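Local coordinates for protein ABC-type phosphate transport system, periplasmic component (Lactobacillus brevis, PDB 4ECF) that probably serves as the extracytoplasmic solute-binding component of an ABC transporter that imports phosphate across the cytoplasmic membrane, at residues V53-S58 against E208-K213. Sequence-based numbering, arbitrary orientation.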
ATOM      1  N   VAL A  53     -14.660 -12.563  -7.925  1.00 16.82           N
ATOM      2  CA  VAL A  53     -13.448 -12.334  -8.725  1.00 14.92           C
ATOM      3  C   VAL A  53     -12.536 -13.539  -8.535  1.00 15.63           C
ATOM      4  O   VAL A  53     -12.800 -14.379  -7.693  1.00 16.86           O
ATOM      5  CB  VAL A  53     -12.678 -11.071  -8.240  1.00 14.47           C
ATOM      6  CG1 VAL A  53     -13.491  -9.759  -8.422  1.00 16.92           C
ATOM      7  CG2 VAL A  53     -12.235 -11.191  -6.780  1.00 15.66           C
ATOM      8  N   GLN A  54     -11.458 -13.600  -9.313  1.00 14.53           N
ATOM      9  CA  GLN A  54     -10.514 -14.710  -9.178  1.00 13.90           C
ATOM     10  C   GLN A  54      -9.427 -14.433  -8.121  1.00 13.83           C
ATOM     11  O   GLN A  54      -8.872 -15.350  -7.548  1.00 15.08           O
ATOM     12  CB  GLN A  54      -9.889 -15.020 -10.522  1.00 13.85           C
ATOM     13  CG  GLN A  54     -10.835 -15.783 -11.473  1.00 14.96           C
ATOM     14  CD  GLN A  54     -12.005 -14.924 -11.912  1.00 15.61           C
ATOM     15  OE1 GLN A  54     -11.819 -13.830 -12.433  1.00 15.44           O
ATOM     16  NE2 GLN A  54     -13.237 -15.394 -11.642  1.00 15.40           N
ATOM     17  N   ILE A  55      -8.994 -13.180  -8.025  1.00 13.03           N
ATOM     18  CA  ILE A  55      -7.912 -12.738  -7.101  1.00 14.43           C
ATOM     19  C   ILE A  55      -8.354 -11.481  -6.376  1.00 15.21           C
ATOM     20  O   ILE A  55      -8.816 -10.544  -6.996  1.00 16.07           O
ATOM     21  CB  ILE A  55      -6.597 -12.450  -7.854  1.00 15.15           C
ATOM     22  CG1 ILE A  55      -6.108 -13.711  -8.539  1.00 14.81           C
ATOM     23  CG2 ILE A  55      -5.543 -11.889  -6.884  1.00 14.90           C
ATOM     24  CD1 ILE A  55      -4.838 -13.546  -9.356  1.00 15.71           C
ATOM     25  N   GLY A  56      -8.199 -11.492  -5.041  1.00 15.99           N
ATOM     26  CA  GLY A  56      -8.368 -10.315  -4.207  1.00 14.01           C
ATOM     27  C   GLY A  56      -7.012  -9.768  -3.847  1.00 15.20           C
ATOM     28  O   GLY A  56      -6.180 -10.453  -3.228  1.00 17.25           O
ATOM     29  N   ASN A  57      -6.734  -8.557  -4.281  1.00 15.69           N
ATOM     30  CA  ASN A  57      -5.459  -7.886  -4.032  1.00 16.17           C
ATOM     31  C   ASN A  57      -5.551  -7.161  -2.704  1.00 16.22           C
ATOM     32  O   ASN A  57      -6.439  -6.307  -2.544  1.00 16.98           O
ATOM     33  CB  ASN A  57      -5.217  -6.869  -5.152  1.00 17.35           C
ATOM     34  CG  ASN A  57      -5.055  -7.486  -6.544  1.00 18.34           C
ATOM     35  OD1 ASN A  57      -4.814  -8.701  -6.713  1.00 18.93           O
ATOM     36  ND2 ASN A  57      -5.197  -6.648  -7.552  1.00 17.55           N
ATOM     37  N   SER A  58      -4.636  -7.452  -1.781  1.00 15.53           N
ATOM     38  CA  SER A  58      -4.742  -6.937  -0.424  1.00 15.95           C
ATOM     39  C   SER A  58      -3.368  -6.549   0.152  1.00 15.71           C
ATOM     40  O   SER A  58      -2.390  -7.295  -0.001  1.00 17.99           O
ATOM     41  CB  SER A  58      -5.365  -7.986   0.466  1.00 17.51           C
ATOM     42  OG  SER A  58      -5.455  -7.600   1.841  1.00 17.69           O
ATOM     43  N   GLU A 208       2.249  -7.603   0.618  1.00 16.89           N
ATOM     44  CA  GLU A 208       1.267  -7.591  -0.485  1.00 17.32           C
ATOM     45  C   GLU A 208       0.799  -8.994  -0.769  1.00 17.26           C
ATOM     46  O   GLU A 208       1.624  -9.926  -0.937  1.00 17.19           O
ATOM     47  CB  GLU A 208       1.887  -7.007  -1.742  1.00 19.07           C
ATOM     48  CG  GLU A 208       2.308  -5.546  -1.612  1.00 19.38           C
ATOM     49  CD  GLU A 208       1.152  -4.573  -1.569  1.00 20.89           C
ATOM     50  OE1 GLU A 208       0.245  -4.743  -0.706  1.00 19.83           O
ATOM     51  OE2 GLU A 208       1.186  -3.647  -2.402  1.00 20.34           O
ATOM     52  N   HIS A 209      -0.533  -9.158  -0.863  1.00 16.75           N
ATOM     53  CA  HIS A 209      -1.181 -10.475  -0.935  1.00 15.72           C
ATOM     54  C   HIS A 209      -2.048 -10.606  -2.173  1.00 15.57           C
ATOM     55  O   HIS A 209      -2.795  -9.652  -2.516  1.00 15.93           O
ATOM     56  CB  HIS A 209      -2.107 -10.666   0.248  1.00 15.39           C
ATOM     57  CG  HIS A 209      -1.469 -10.517   1.589  1.00 17.34           C
ATOM     58  ND1 HIS A 209      -1.230 -11.567   2.406  1.00 18.78           N
ATOM     59  CD2 HIS A 209      -1.177  -9.378   2.301  1.00 18.84           C
ATOM     60  CE1 HIS A 209      -0.748 -11.106   3.601  1.00 17.71           C
ATOM     61  NE2 HIS A 209      -0.696  -9.755   3.520  1.00 17.86           N
ATOM     62  N   LEU A 210      -1.982 -11.765  -2.821  1.00 16.96           N
ATOM     63  CA  LEU A 210      -2.929 -12.132  -3.905  1.00 13.28           C
ATOM     64  C   LEU A 210      -3.772 -13.277  -3.351  1.00 15.42           C
ATOM     65  O   LEU A 210      -3.315 -14.405  -3.333  1.00 15.31           O
ATOM     66  CB  LEU A 210      -2.204 -12.544  -5.177  1.00 14.81           C
ATOM     67  CG  LEU A 210      -1.282 -11.492  -5.824  1.00 15.39           C
ATOM     68  CD1 LEU A 210      -0.668 -12.026  -7.101  1.00 16.85           C
ATOM     69  CD2 LEU A 210      -2.023 -10.197  -6.094  1.00 16.63           C
ATOM     70  N   TYR A 211      -4.895 -12.987  -2.735  1.00 15.32           N
ATOM     71  CA  TYR A 211      -5.771 -13.998  -2.199  1.00 14.74           C
ATOM     72  C   TYR A 211      -6.631 -14.650  -3.249  1.00 13.66           C
ATOM     73  O   TYR A 211      -7.172 -13.961  -4.140  1.00 16.24           O
ATOM     74  CB  TYR A 211      -6.700 -13.350  -1.145  1.00 14.77           C
ATOM     75  CG  TYR A 211      -6.078 -13.285   0.245  1.00 15.64           C
ATOM     76  CD1 TYR A 211      -6.011 -14.428   1.060  1.00 17.30           C
ATOM     77  CD2 TYR A 211      -5.490 -12.111   0.717  1.00 16.18           C
ATOM     78  CE1 TYR A 211      -5.447 -14.362   2.331  1.00 17.69           C
ATOM     79  CE2 TYR A 211      -4.918 -12.040   2.002  1.00 18.15           C
ATOM     80  CZ  TYR A 211      -4.866 -13.152   2.788  1.00 17.59           C
ATOM     81  OH  TYR A 211      -4.305 -13.088   4.068  1.00 18.41           O
ATOM     82  N   THR A 212      -6.829 -15.959  -3.061  1.00 15.87           N
ATOM     83  CA  THR A 212      -7.791 -16.757  -3.844  1.00 15.55           C
ATOM     84  C   THR A 212      -8.807 -17.449  -2.933  1.00 14.85           C
ATOM     85  O   THR A 212      -8.602 -17.581  -1.731  1.00 16.76           O
ATOM     86  CB  THR A 212      -7.072 -17.774  -4.744  1.00 17.55           C
ATOM     87  OG1 THR A 212      -6.366 -18.713  -3.931  1.00 16.73           O
ATOM     88  CG2 THR A 212      -6.099 -17.031  -5.764  1.00 16.26           C
ATOM     89  N   LYS A 213      -9.954 -17.788  -3.520  1.00 16.46           N
ATOM     90  CA  LYS A 213     -10.989 -18.582  -2.827  1.00 17.19           C
ATOM     91  C   LYS A 213     -10.746 -20.022  -3.157  1.00 17.62           C
ATOM     92  O   LYS A 213     -10.990 -20.474  -4.286  1.00 20.09           O
ATOM     93  CB  LYS A 213     -12.388 -18.162  -3.260  1.00 21.37           C
ATOM     94  CG  LYS A 213     -13.494 -18.742  -2.341  1.00 22.24           C
ATOM     95  CD  LYS A 213     -14.835 -18.082  -2.599  1.00 27.69           C
ATOM     96  CE  LYS A 213     -15.903 -18.789  -1.768  1.00 32.11           C
ATOM     97  NZ  LYS A 213     -17.076 -17.931  -1.482  1.00 37.72           N
TER
HETATM   98  O   HOH W   1     -10.143 -17.575  -6.516  1.00 17.95           O
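With CG anti to the carbonyl carbon in both Asn57 (chi1 -64°) and Leu210 (chi1 -60°), the two side chains lie side by side, pointing the same way from a non-hydrogen-bonded antiparallel pair. Asn57 OD1 comes 3.2 Å from Leu210 CD2, a methyl that also packs against Ile55 CG2. The Ile55 side chain crosses that of Leu210 obliquely, its CG2 3.8 Å from Leu210 CB.

Backbone pairing holds the strands together. Gly56 and Tyr211 exchange two backbone hydrogen bonds, the shorter from Gly56 N to Tyr211 O (2.8 Å), in the carbonyl plane; Tyr211 O also takes a CA-H...O contact from Ile55. Ser58 and His209 pair likewise, and Ser58 O, which accepts from His209 N, also lies in the plane of the imidazole at its edge, 3.3 Å from His209 CD2. On the face carrying Ser58, His209 and Tyr211, Ser58 CB meets the edge of the Tyr211 ring at CD2 (4.1 Å), and Leu45 of helix 41-50 packs on Ser58 and Tyr211. Beyond the Gly56-Tyr211 pair, a water donates to Gln54 O and accepts from Lys213 N, continuing the link where direct pairing ends.

Strand 55-58 thus lies between strand 4-10, parallel to it, and strand 205-213, antiparallel to it, in the mixed sheet of this periplasmic binding protein fold. Four backbone hydrogen bonds join the strands directly and His76 ND1 bonds Leu210 O, whereas Asn57 OD1, set against a methyl, has no hydrogen-bond partner in the model, probably at some energetic cost.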